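Local coordinates for protein 4-hydroxy-3-methylbut-2-enyl diphosphate reductase, apicoplast (Plasmodium falciparum, PDB 4N7B) that reduces (E)-4-hydroxy-3-methylbut-2-enyl diphosphate to isopentenyl and dimethylallyl diphosphate with an iron-sulfur cluster, the last step of the DOXP/MEP route to isoprenoid precursors, at residues Arg236-Thr240 with Trp520-Lys524; Ile252-Ile258 with Ile287-His293; Leu279-Pro283 with Ile302-Leu308; Ile309-Ala313 with Pro523-Met529. One frame throughout, in Å; residues are numbered along the deposited sequence. Where two conformers were deposited one is given.

How the interactions relate
After strand 221-226, helix 232-247 supplies segment 236-240, which waits some 280 residues for its partner: interaction 1 closes the longest loop, against the tail at 520-524. Interactions 2 and 3 lie wholly within this loop; interaction 4 opens within it and ends on the same tail. Strand 252-255 pairs with strand 287-290 in interaction 2. Interaction 3, between 279-283 and 302-308, starts inside the loop of interaction 2 and ends beyond it, so the two cross. Strand 309-312 then takes the outer place beside strand 287-290 and closes interaction 4 against 523-529, with Pro523 shared with interaction 1. Together the contacts tie one four-stranded parallel sheet to its flanking helices and to the C-terminal helix.

Interaction 1 of 4, residues Arg236-Thr240 with Trp520-Lys524; sequences RAIET and WKLPK
Arg236 crosses the side chain of Trp520 at about a right angle, its CD 4.1 Å from Trp520 CB. CG is anti to the backbone N (chi1 177°) and the chain stays straight as far as NE, which carries the guanidinium away from its helix and onto the tail. There NE donates to Lys521 O at 3.0 Å, with the oxygen lying in the guanidinium plane at its edge. A water bridges NH2 to the same carbonyl, and NH1 bonds to Thr314 O, so the group is held through all three nitrogens. CG of Pro523 covers one face, 3.8 Å from Arg236 NH2. Leu522 slides past Thr240 in the opposite direction, its CD2 3.6 Å from Thr240 OG1. The Leu522 side chain crosses that of Glu239 at about a right angle, CD2 4.0 Å from Glu239 CG. Thr240 OG1 bonds back to Arg236 O at 2.9 Å, on the opposite face of that carbonyl from Thr240 N, and the same OG1 lies 3.4 Å from Pro523 CD. The indole of Trp520 reaches Cys315, a ligand of the iron-sulfur cluster. The tail packs on helix 232-247 and, through Trp520, on the start of helix 316-329, just before helix 524-533 begins.

Interaction 2 of 4, residues Ile252-Ile258 with Ile287-His293; sequences IYVKHKI and ILIYSAH
Ile289 is gripped by the neighbouring strand through both of its backbone polar atoms: its N donates to Tyr253 O at 2.9 Å, and its O accepts from Lys255 N at 2.8 Å, nearly along the C=O axis. Farther on, where the strands give way to loops, Ala292 N makes a weak bond to Ile258 O. Ser291 tucks CB against Lys257 O at 3.4 Å, and its OG has a weak bond to His293 ND1. The His256 and His293 rings meet obliquely, planes 79° apart, and each also meets the ring of His260. Packing follows the alternation of the strands. On the face of Val254 and Ile289, Val254 CG2 lies 4.1 Å from Ile289 CB, while Ile289 CD1 reaches Ile252 CG2 at 3.7 Å; helix 232-247 covers this side. On the opposite face, that of Tyr253, Leu288 and Tyr290, Leu288 has CG anti to the backbone N (chi1 179°), and its CD1 bends over the Tyr253 carbonyl to lie 3.9 Å from Tyr253 CB. Both are inner strands of a parallel alpha/beta sheet whose binding loops, as is common, follow the C-terminal strand ends. That edge carries His293, which probably binds substrate and products and lies beside a bound sulfate.

Interaction 3 of 4, residues Leu279-Pro283 with Ile302-Leu308; sequences LNDVP and IAKKKKL
A Schellman motif ends helix 297-305 here, and the turn it creates meets the 3-10 segment 279-281 that follows the edge strand 273-276. Lys307, with positive phi, is the C-prime residue: Leu308 N bonds back to Ala303 O and Lys307 N to Lys304 O, which turns the chain toward strand 309-312; Lys306 and Leu308, on either side of Lys307, both point toward the partner loop.

The polar part is carried by Lys306. Its chain runs out nearly straight and bends only at the last torsion (chi4 -78°), which brings NZ to Val282 O at 3.2 Å, in line with that carbonyl. The same NZ forms a salt bridge with Asp284, so the ammonium is held by both a backbone oxygen and a carboxylate and its rotation is probably restricted. On the way, CE passes 3.3 Å from Leu279 O. The Asn280 side chain crosses that of Lys306 at about a right angle, with OD1 3.6 Å from Lys306 CE.

The apolar part consists of two patches. Leu279 CD2 touches Ile302 CG2 at 3.8 Å, the two side chains slanting past each other. The same methyl is more loosely placed against Leu308 CD1. Both leucines also rest on Leu288 of strand 287-290, while Val282 leans on Tyr253 of strand 252-255, so the loop and the helix end together cover part of one face of the sheet. In the second patch, Leu308 CD2 touches two neighbours on one side, Val282 CG1 at 3.6 Å and Pro283 O at 3.2 Å.

Interaction 4 of 4, residues Ile309-Ala313 with Pro523-Met529; sequences IEIDA and PKNFLHM
Asn525 reaches from the first turn of its helix to the strand, its ND2 donating to Glu310 O at 2.8 Å within the carbonyl plane. CG stands between the backbone N and the carbonyl carbon (chi1 63°), which folds the amide back over the helix start; a water lies doubtfully close to Asn525 OD1 and accepts from Asp312 N. The amide therefore joins the strand directly and possibly also through that water. Ile311 has CG1 anti to its carbonyl carbon (chi1 -67°), and the extended branch carries CD1 out to Phe526 CD1 at 3.7 Å, oblique to the ring. Its CG2 lies 4.1 Å from Phe526 CB. Strand 309-312 is an outer strand of a four-stranded parallel sheet, and the C-terminal helix runs across it at 118°, beside helix 232-247, whose Cys244 touches both Ile311 and Phe526. Met529 sends an extended chain back toward the strand, with CE near Ile311 CD1 at 4.2 Å and against Ile309 CG2 at a distance too short to be trusted. Toward the other end of the strand, Pro523 CG presses on Asp312 O at 3.2 Å, while the Asp312 carboxylate turns away to a salt bridge with Arg300.

Interaction 1 of 4, residues Arg236-Thr240 with Trp520-Lys524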
# COMPACT_ATOMS: atom_id res chain seq x y z
N ARG A 236 -2.68 -10.90 -4.33
CA ARG A 236 -1.57 -11.82 -4.52
C ARG A 236 -0.88 -12.21 -3.22
O ARG A 236 -0.53 -13.37 -2.99
CB ARG A 236 -0.56 -11.18 -5.46
CG ARG A 236 0.70 -11.99 -5.71
CD ARG A 236 1.51 -11.28 -6.79
NE ARG A 236 2.80 -11.90 -7.08
CZ ARG A 236 3.95 -11.57 -6.48
NH1 ARG A 236 3.97 -10.66 -5.52
NH2 ARG A 236 5.08 -12.17 -6.84
N ALA A 237 -0.66 -11.24 -2.35
CA ALA A 237 0.05 -11.50 -1.12
C ALA A 237 -0.80 -12.39 -0.20
O ALA A 237 -0.30 -13.34 0.41
CB ALA A 237 0.39 -10.18 -0.45
N ILE A 238 -2.09 -12.09 -0.11
CA ILE A 238 -2.98 -12.91 0.70
C ILE A 238 -3.03 -14.34 0.17
O ILE A 238 -2.85 -15.29 0.92
CB ILE A 238 -4.40 -12.33 0.74
CG1 ILE A 238 -4.37 -10.93 1.38
CG2 ILE A 238 -5.33 -13.23 1.54
CD1 ILE A 238 -5.69 -10.19 1.36
N GLU A 239 -3.27 -14.49 -1.12
CA GLU A 239 -3.35 -15.82 -1.71
C GLU A 239 -2.04 -16.58 -1.47
O GLU A 239 -2.05 -17.78 -1.22
CB GLU A 239 -3.67 -15.71 -3.21
CG GLU A 239 -3.89 -17.07 -3.91
CD GLU A 239 -4.36 -16.93 -5.37
OE1 GLU A 239 -4.60 -17.97 -6.03
OE2 GLU A 239 -4.48 -15.78 -5.86
N THR A 240 -0.92 -15.87 -1.50
CA THR A 240 0.37 -16.51 -1.26
C THR A 240 0.38 -17.17 0.11
O THR A 240 0.82 -18.31 0.26
CB THR A 240 1.54 -15.52 -1.33
OG1 THR A 240 1.75 -15.11 -2.68
CG2 THR A 240 2.81 -16.16 -0.80
N TRP A 520 -0.83 -10.57 -12.51
CA TRP A 520 0.28 -11.19 -11.81
C TRP A 520 -0.08 -12.59 -11.33
O TRP A 520 -1.19 -12.83 -10.88
CB TRP A 520 0.70 -10.31 -10.64
CG TRP A 520 1.03 -8.89 -11.06
CD1 TRP A 520 1.46 -8.46 -12.29
CD2 TRP A 520 0.95 -7.72 -10.23
NE1 TRP A 520 1.66 -7.10 -12.27
CE2 TRP A 520 1.36 -6.62 -11.02
CE3 TRP A 520 0.58 -7.50 -8.90
CZ2 TRP A 520 1.39 -5.33 -10.53
CZ3 TRP A 520 0.62 -6.21 -8.41
CH2 TRP A 520 1.03 -5.14 -9.22
N LYS A 521 0.86 -13.52 -11.43
CA LYS A 521 0.70 -14.84 -10.86
C LYS A 521 1.39 -14.87 -9.50
O LYS A 521 2.05 -13.91 -9.12
CB LYS A 521 1.32 -15.89 -11.79
CG LYS A 521 0.53 -16.10 -13.08
CD LYS A 521 1.11 -17.25 -13.89
CE LYS A 521 0.04 -17.93 -14.76
NZ LYS A 521 -0.25 -17.22 -16.05
N LEU A 522 1.24 -15.97 -8.76
CA LEU A 522 1.96 -16.13 -7.50
C LEU A 522 3.47 -16.25 -7.74
O LEU A 522 3.90 -16.55 -8.86
CB LEU A 522 1.45 -17.36 -6.75
CG LEU A 522 -0.03 -17.30 -6.37
CD1 LEU A 522 -0.47 -18.61 -5.78
CD2 LEU A 522 -0.32 -16.16 -5.39
N PRO A 523 4.28 -16.04 -6.70
CA PRO A 523 5.74 -16.18 -6.79
C PRO A 523 6.12 -17.51 -7.44
O PRO A 523 5.53 -18.54 -7.12
CB PRO A 523 6.19 -16.13 -5.32
CG PRO A 523 5.14 -15.26 -4.66
CD PRO A 523 3.85 -15.65 -5.34
N LYS A 524 7.08 -17.48 -8.34
CA LYS A 524 7.31 -18.62 -9.22
C LYS A 524 7.83 -19.86 -8.49
O LYS A 524 7.48 -20.98 -8.88
CB LYS A 524 8.24 -18.22 -10.37
CG LYS A 524 7.53 -17.32 -11.35
CD LYS A 524 8.40 -16.88 -12.51
CE LYS A 524 7.73 -15.72 -13.27
NZ LYS A 524 8.29 -15.56 -14.64
O HOH W 1 5.10 -13.50 -9.74

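Interaction 2 of 4, residues Ile252-Ile258 with Ile287-His293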
# COMPACT_ATOMS: atom_id res chain seq x y z
N ILE A 252 2.80 -21.02 9.56
CA ILE A 252 3.49 -20.43 8.42
C ILE A 252 3.96 -19.04 8.80
O ILE A 252 3.15 -18.17 9.14
CB ILE A 252 2.57 -20.33 7.20
CG1 ILE A 252 2.26 -21.73 6.67
CG2 ILE A 252 3.20 -19.48 6.11
CD1 ILE A 252 3.49 -22.48 6.21
N TYR A 253 5.26 -18.82 8.72
CA TYR A 253 5.85 -17.58 9.22
C TYR A 253 5.87 -16.50 8.15
O TYR A 253 6.25 -16.75 7.01
CB TYR A 253 7.25 -17.84 9.75
CG TYR A 253 7.21 -18.62 11.04
CD1 TYR A 253 7.00 -17.97 12.25
CD2 TYR A 253 7.35 -20.00 11.06
CE1 TYR A 253 6.95 -18.67 13.44
CE2 TYR A 253 7.29 -20.71 12.24
CZ TYR A 253 7.09 -20.04 13.43
OH TYR A 253 7.03 -20.73 14.62
N VAL A 254 5.43 -15.31 8.53
CA VAL A 254 5.40 -14.18 7.62
C VAL A 254 6.17 -13.03 8.22
O VAL A 254 5.96 -12.67 9.38
CB VAL A 254 3.97 -13.71 7.36
CG1 VAL A 254 3.97 -12.51 6.43
CG2 VAL A 254 3.13 -14.84 6.79
N LYS A 255 7.08 -12.45 7.44
CA LYS A 255 7.88 -11.34 7.90
C LYS A 255 7.10 -10.03 7.70
O LYS A 255 6.79 -9.66 6.57
CB LYS A 255 9.21 -11.31 7.16
CG LYS A 255 10.01 -10.05 7.34
CD LYS A 255 10.38 -9.79 8.79
CE LYS A 255 11.23 -8.51 8.88
NZ LYS A 255 11.73 -8.21 10.26
N HIS A 256 6.83 -9.37 8.82
CA HIS A 256 5.89 -8.24 8.94
C HIS A 256 4.48 -8.62 8.53
O HIS A 256 4.26 -9.65 7.89
CB HIS A 256 6.35 -6.99 8.18
CG HIS A 256 5.63 -5.75 8.62
ND1 HIS A 256 5.95 -5.08 9.78
CD2 HIS A 256 4.59 -5.07 8.07
CE1 HIS A 256 5.15 -4.04 9.93
NE2 HIS A 256 4.32 -4.01 8.91
N LYS A 257 3.52 -7.79 8.92
CA LYS A 257 2.13 -8.02 8.57
C LYS A 257 2.02 -8.07 7.05
O LYS A 257 2.58 -7.25 6.34
CB LYS A 257 1.24 -6.94 9.17
CG LYS A 257 1.22 -7.02 10.70
CD LYS A 257 0.28 -6.00 11.31
CE LYS A 257 0.03 -6.27 12.79
NZ LYS A 257 -0.80 -7.49 13.03
N ILE A 258 1.32 -9.08 6.55
CA ILE A 258 1.32 -9.38 5.12
C ILE A 258 0.74 -8.23 4.30
O ILE A 258 1.22 -7.95 3.20
CB ILE A 258 0.57 -10.70 4.87
CG1 ILE A 258 1.28 -11.52 3.79
CG2 ILE A 258 -0.89 -10.45 4.60
CD1 ILE A 258 0.96 -11.13 2.45
N ILE A 287 9.39 -22.34 6.19
CA ILE A 287 8.87 -21.35 5.24
C ILE A 287 8.88 -19.97 5.86
O ILE A 287 8.44 -19.79 7.00
CB ILE A 287 7.41 -21.66 4.86
CG1 ILE A 287 7.29 -23.06 4.25
CG2 ILE A 287 6.88 -20.62 3.90
CD1 ILE A 287 7.42 -23.08 2.74
N LEU A 288 9.36 -18.99 5.11
CA LEU A 288 9.17 -17.60 5.48
C LEU A 288 8.66 -16.81 4.29
O LEU A 288 9.24 -16.87 3.21
CB LEU A 288 10.46 -16.96 5.97
CG LEU A 288 10.28 -15.48 6.36
CD1 LEU A 288 9.34 -15.33 7.55
CD2 LEU A 288 11.63 -14.87 6.67
N ILE A 289 7.58 -16.07 4.51
CA ILE A 289 6.99 -15.23 3.47
C ILE A 289 7.29 -13.75 3.68
O ILE A 289 7.10 -13.22 4.78
CB ILE A 289 5.47 -15.42 3.44
CG1 ILE A 289 5.15 -16.90 3.20
CG2 ILE A 289 4.87 -14.55 2.36
CD1 ILE A 289 3.67 -17.22 3.21
N TYR A 290 7.76 -13.08 2.64
CA TYR A 290 7.99 -11.64 2.70
C TYR A 290 6.71 -10.91 2.29
O TYR A 290 6.08 -11.26 1.30
CB TYR A 290 9.15 -11.23 1.79
CG TYR A 290 10.46 -11.90 2.13
CD1 TYR A 290 10.97 -11.86 3.43
CD2 TYR A 290 11.19 -12.58 1.17
CE1 TYR A 290 12.17 -12.48 3.74
CE2 TYR A 290 12.39 -13.20 1.48
CZ TYR A 290 12.87 -13.15 2.76
OH TYR A 290 14.08 -13.77 3.06
N SER A 291 6.34 -9.89 3.06
CA SER A 291 5.08 -9.21 2.83
C SER A 291 5.09 -8.38 1.55
O SER A 291 6.13 -8.19 0.92
CB SER A 291 4.77 -8.28 4.00
OG SER A 291 5.56 -7.11 3.93
N ALA A 292 3.92 -7.87 1.18
CA ALA A 292 3.74 -7.08 -0.02
C ALA A 292 4.60 -5.83 -0.06
O ALA A 292 4.94 -5.34 -1.14
CB ALA A 292 2.30 -6.69 -0.15
N HIS A 293 4.96 -5.32 1.12
CA HIS A 293 5.69 -4.06 1.23
C HIS A 293 7.16 -4.21 0.91
O HIS A 293 7.90 -3.23 0.84
CB HIS A 293 5.55 -3.52 2.65
CG HIS A 293 4.14 -3.52 3.16
ND1 HIS A 293 3.72 -4.36 4.16
CD2 HIS A 293 3.06 -2.79 2.78
CE1 HIS A 293 2.43 -4.15 4.39
NE2 HIS A 293 2.01 -3.21 3.56

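Interaction 3 of 4, residues Leu279-Pro283 with Ile302-Leu308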
# COMPACT_ATOMS: atom_id res chain seq x y z
N LEU A 279 13.60 -12.89 12.94
CA LEU A 279 13.76 -14.14 12.20
C LEU A 279 14.22 -15.32 13.08
O LEU A 279 14.17 -16.46 12.64
CB LEU A 279 14.72 -13.95 11.03
CG LEU A 279 14.01 -13.63 9.72
CD1 LEU A 279 13.38 -12.23 9.79
CD2 LEU A 279 14.96 -13.76 8.54
N ASN A 280 14.67 -15.03 14.30
CA ASN A 280 15.00 -16.09 15.25
C ASN A 280 13.75 -16.80 15.74
O ASN A 280 13.82 -17.92 16.25
CB ASN A 280 15.76 -15.54 16.45
CG ASN A 280 17.20 -15.24 16.13
OD1 ASN A 280 17.75 -15.76 15.15
ND2 ASN A 280 17.83 -14.41 16.95
N ASP A 281 12.61 -16.13 15.60
CA ASP A 281 11.33 -16.72 15.94
C ASP A 281 10.95 -17.73 14.87
O ASP A 281 9.94 -18.42 14.99
CB ASP A 281 10.24 -15.64 16.04
CG ASP A 281 10.45 -14.72 17.22
OD1 ASP A 281 11.49 -14.83 17.91
OD2 ASP A 281 9.57 -13.86 17.47
N VAL A 282 11.78 -17.82 13.83
CA VAL A 282 11.55 -18.77 12.75
C VAL A 282 12.54 -19.93 12.80
O VAL A 282 13.75 -19.73 12.69
CB VAL A 282 11.66 -18.11 11.38
CG1 VAL A 282 11.42 -19.15 10.28
CG2 VAL A 282 10.66 -16.96 11.26
N PRO A 283 12.02 -21.15 12.97
CA PRO A 283 12.83 -22.38 12.88
C PRO A 283 13.59 -22.44 11.56
O PRO A 283 13.03 -22.12 10.51
CB PRO A 283 11.78 -23.49 12.92
CG PRO A 283 10.63 -22.90 13.66
CD PRO A 283 10.62 -21.44 13.33
N ILE A 302 20.25 -13.38 5.76
CA ILE A 302 20.00 -14.03 7.04
C ILE A 302 19.14 -15.27 6.86
O ILE A 302 19.36 -16.29 7.51
CB ILE A 302 19.28 -13.10 8.00
CG1 ILE A 302 20.24 -12.01 8.48
CG2 ILE A 302 18.71 -13.89 9.19
CD1 ILE A 302 19.66 -11.11 9.53
N ALA A 303 18.14 -15.16 5.99
CA ALA A 303 17.22 -16.27 5.73
C ALA A 303 18.00 -17.47 5.21
O ALA A 303 17.77 -18.60 5.62
CB ALA A 303 16.15 -15.85 4.73
N LYS A 304 18.92 -17.20 4.29
CA LYS A 304 19.68 -18.26 3.64
C LYS A 304 20.56 -18.98 4.65
O LYS A 304 20.68 -20.20 4.61
CB LYS A 304 20.51 -17.70 2.48
CG LYS A 304 19.72 -17.65 1.18
CD LYS A 304 20.08 -16.45 0.32
CE LYS A 304 18.89 -16.04 -0.53
NZ LYS A 304 19.04 -14.73 -1.22
N LYS A 305 21.14 -18.22 5.58
CA LYS A 305 21.92 -18.80 6.67
C LYS A 305 21.09 -19.83 7.45
O LYS A 305 21.60 -20.87 7.85
CB LYS A 305 22.38 -17.70 7.63
CG LYS A 305 23.70 -17.05 7.25
CD LYS A 305 24.15 -16.08 8.34
CE LYS A 305 25.66 -15.84 8.29
NZ LYS A 305 26.22 -15.45 9.63
N LYS A 306 19.82 -19.52 7.65
CA LYS A 306 18.91 -20.41 8.36
C LYS A 306 18.28 -21.42 7.41
O LYS A 306 17.41 -22.20 7.81
CB LYS A 306 17.79 -19.62 9.02
CG LYS A 306 18.24 -18.75 10.17
CD LYS A 306 17.08 -17.89 10.64
CE LYS A 306 17.20 -17.56 12.11
NZ LYS A 306 16.78 -18.72 12.96
N LYS A 307 18.73 -21.42 6.16
CA LYS A 307 18.17 -22.28 5.14
C LYS A 307 16.64 -22.28 5.18
O LYS A 307 16.01 -23.33 5.29
CB LYS A 307 18.74 -23.70 5.29
CG LYS A 307 19.13 -24.34 3.97
CD LYS A 307 20.58 -24.81 3.98
CE LYS A 307 21.00 -25.29 2.59
NZ LYS A 307 22.40 -25.82 2.56
N LEU A 308 16.05 -21.10 5.08
CA LEU A 308 14.60 -20.98 5.06
C LEU A 308 14.07 -21.08 3.64
O LEU A 308 14.77 -20.77 2.68
CB LEU A 308 14.16 -19.63 5.65
CG LEU A 308 14.58 -19.36 7.09
CD1 LEU A 308 14.20 -17.94 7.47
CD2 LEU A 308 13.93 -20.37 8.02

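Interaction 4 of 4, residues Ile309-Ala313 with Pro523-Met529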
# COMPACT_ATOMS: atom_id res chain seq x y z
N ILE A 309 12.82 -21.52 3.51
CA ILE A 309 12.15 -21.49 2.23
C ILE A 309 11.60 -20.10 2.03
O ILE A 309 10.52 -19.78 2.53
CB ILE A 309 10.94 -22.44 2.14
CG1 ILE A 309 11.22 -23.77 2.87
CG2 ILE A 309 10.59 -22.69 0.68
CD1 ILE A 309 12.32 -24.57 2.25
N GLU A 310 12.35 -19.27 1.32
CA GLU A 310 11.95 -17.91 1.07
C GLU A 310 10.85 -17.85 0.02
O GLU A 310 11.04 -18.28 -1.12
CB GLU A 310 13.15 -17.10 0.59
CG GLU A 310 14.20 -16.90 1.64
CD GLU A 310 15.39 -16.15 1.10
OE1 GLU A 310 16.32 -16.81 0.59
OE2 GLU A 310 15.39 -14.89 1.18
N ILE A 311 9.71 -17.29 0.41
CA ILE A 311 8.61 -17.09 -0.51
C ILE A 311 8.23 -15.62 -0.54
O ILE A 311 7.64 -15.09 0.41
CB ILE A 311 7.41 -17.96 -0.13
CG1 ILE A 311 7.78 -19.43 -0.33
CG2 ILE A 311 6.19 -17.57 -0.98
CD1 ILE A 311 6.61 -20.36 -0.30
N ASP A 312 8.58 -14.96 -1.63
CA ASP A 312 8.58 -13.50 -1.69
C ASP A 312 7.31 -12.94 -2.30
O ASP A 312 7.13 -12.97 -3.51
CB ASP A 312 9.79 -13.03 -2.49
CG ASP A 312 9.98 -11.53 -2.43
OD1 ASP A 312 9.15 -10.83 -1.80
OD2 ASP A 312 10.95 -11.04 -3.03
N ALA A 313 6.44 -12.38 -1.45
CA ALA A 313 5.17 -11.81 -1.91
C ALA A 313 5.26 -10.31 -2.04
O ALA A 313 4.24 -9.62 -2.08
CB ALA A 313 4.02 -12.18 -0.94
N PRO A 523 4.28 -16.04 -6.70
CA PRO A 523 5.74 -16.18 -6.79
C PRO A 523 6.12 -17.51 -7.44
O PRO A 523 5.53 -18.54 -7.12
CB PRO A 523 6.19 -16.13 -5.32
CG PRO A 523 5.14 -15.26 -4.66
CD PRO A 523 3.85 -15.65 -5.34
N LYS A 524 7.08 -17.48 -8.34
CA LYS A 524 7.31 -18.62 -9.22
C LYS A 524 7.83 -19.86 -8.49
O LYS A 524 7.48 -20.98 -8.88
CB LYS A 524 8.24 -18.22 -10.37
CG LYS A 524 7.53 -17.32 -11.35
CD LYS A 524 8.40 -16.88 -12.51
CE LYS A 524 7.73 -15.72 -13.27
NZ LYS A 524 8.29 -15.56 -14.64
N ASN A 525 8.62 -19.68 -7.45
CA ASN A 525 9.17 -20.84 -6.75
C ASN A 525 8.03 -21.53 -6.01
O ASN A 525 7.95 -22.75 -5.95
CB ASN A 525 10.26 -20.43 -5.77
CG ASN A 525 9.76 -19.53 -4.69
OD1 ASN A 525 8.74 -18.86 -4.87
ND2 ASN A 525 10.46 -19.49 -3.56
N PHE A 526 7.14 -20.71 -5.47
CA PHE A 526 5.98 -21.22 -4.78
C PHE A 526 5.06 -21.98 -5.73
O PHE A 526 4.51 -23.02 -5.36
CB PHE A 526 5.24 -20.05 -4.16
CG PHE A 526 4.00 -20.44 -3.47
CD1 PHE A 526 3.99 -21.52 -2.61
CD2 PHE A 526 2.83 -19.74 -3.67
CE1 PHE A 526 2.85 -21.90 -1.96
CE2 PHE A 526 1.68 -20.10 -3.02
CZ PHE A 526 1.69 -21.19 -2.16
N LEU A 527 4.90 -21.48 -6.94
CA LEU A 527 4.11 -22.17 -7.96
C LEU A 527 4.73 -23.52 -8.31
O LEU A 527 4.02 -24.51 -8.48
CB LEU A 527 4.02 -21.33 -9.24
CG LEU A 527 3.04 -20.17 -9.24
CD1 LEU A 527 3.22 -19.34 -10.50
CD2 LEU A 527 1.62 -20.70 -9.14
N HIS A 528 6.05 -23.57 -8.40
CA HIS A 528 6.74 -24.81 -8.72
C HIS A 528 6.42 -25.88 -7.67
O HIS A 528 6.16 -27.04 -8.01
CB HIS A 528 8.26 -24.60 -8.78
CG HIS A 528 9.01 -25.78 -9.31
ND1 HIS A 528 9.04 -26.11 -10.64
CD2 HIS A 528 9.76 -26.72 -8.67
CE1 HIS A 528 9.77 -27.20 -10.81
NE2 HIS A 528 10.22 -27.58 -9.63
N MET A 529 6.44 -25.47 -6.41
CA MET A 529 6.11 -26.37 -5.31
C MET A 529 4.74 -26.97 -5.54
O MET A 529 4.56 -28.19 -5.57
CB MET A 529 6.13 -25.62 -3.98
CG MET A 529 7.49 -25.06 -3.62
SD MET A 529 7.47 -24.13 -2.08
CE MET A 529 9.02 -23.24 -2.20
O HOH W 2 9.34 -16.51 -4.23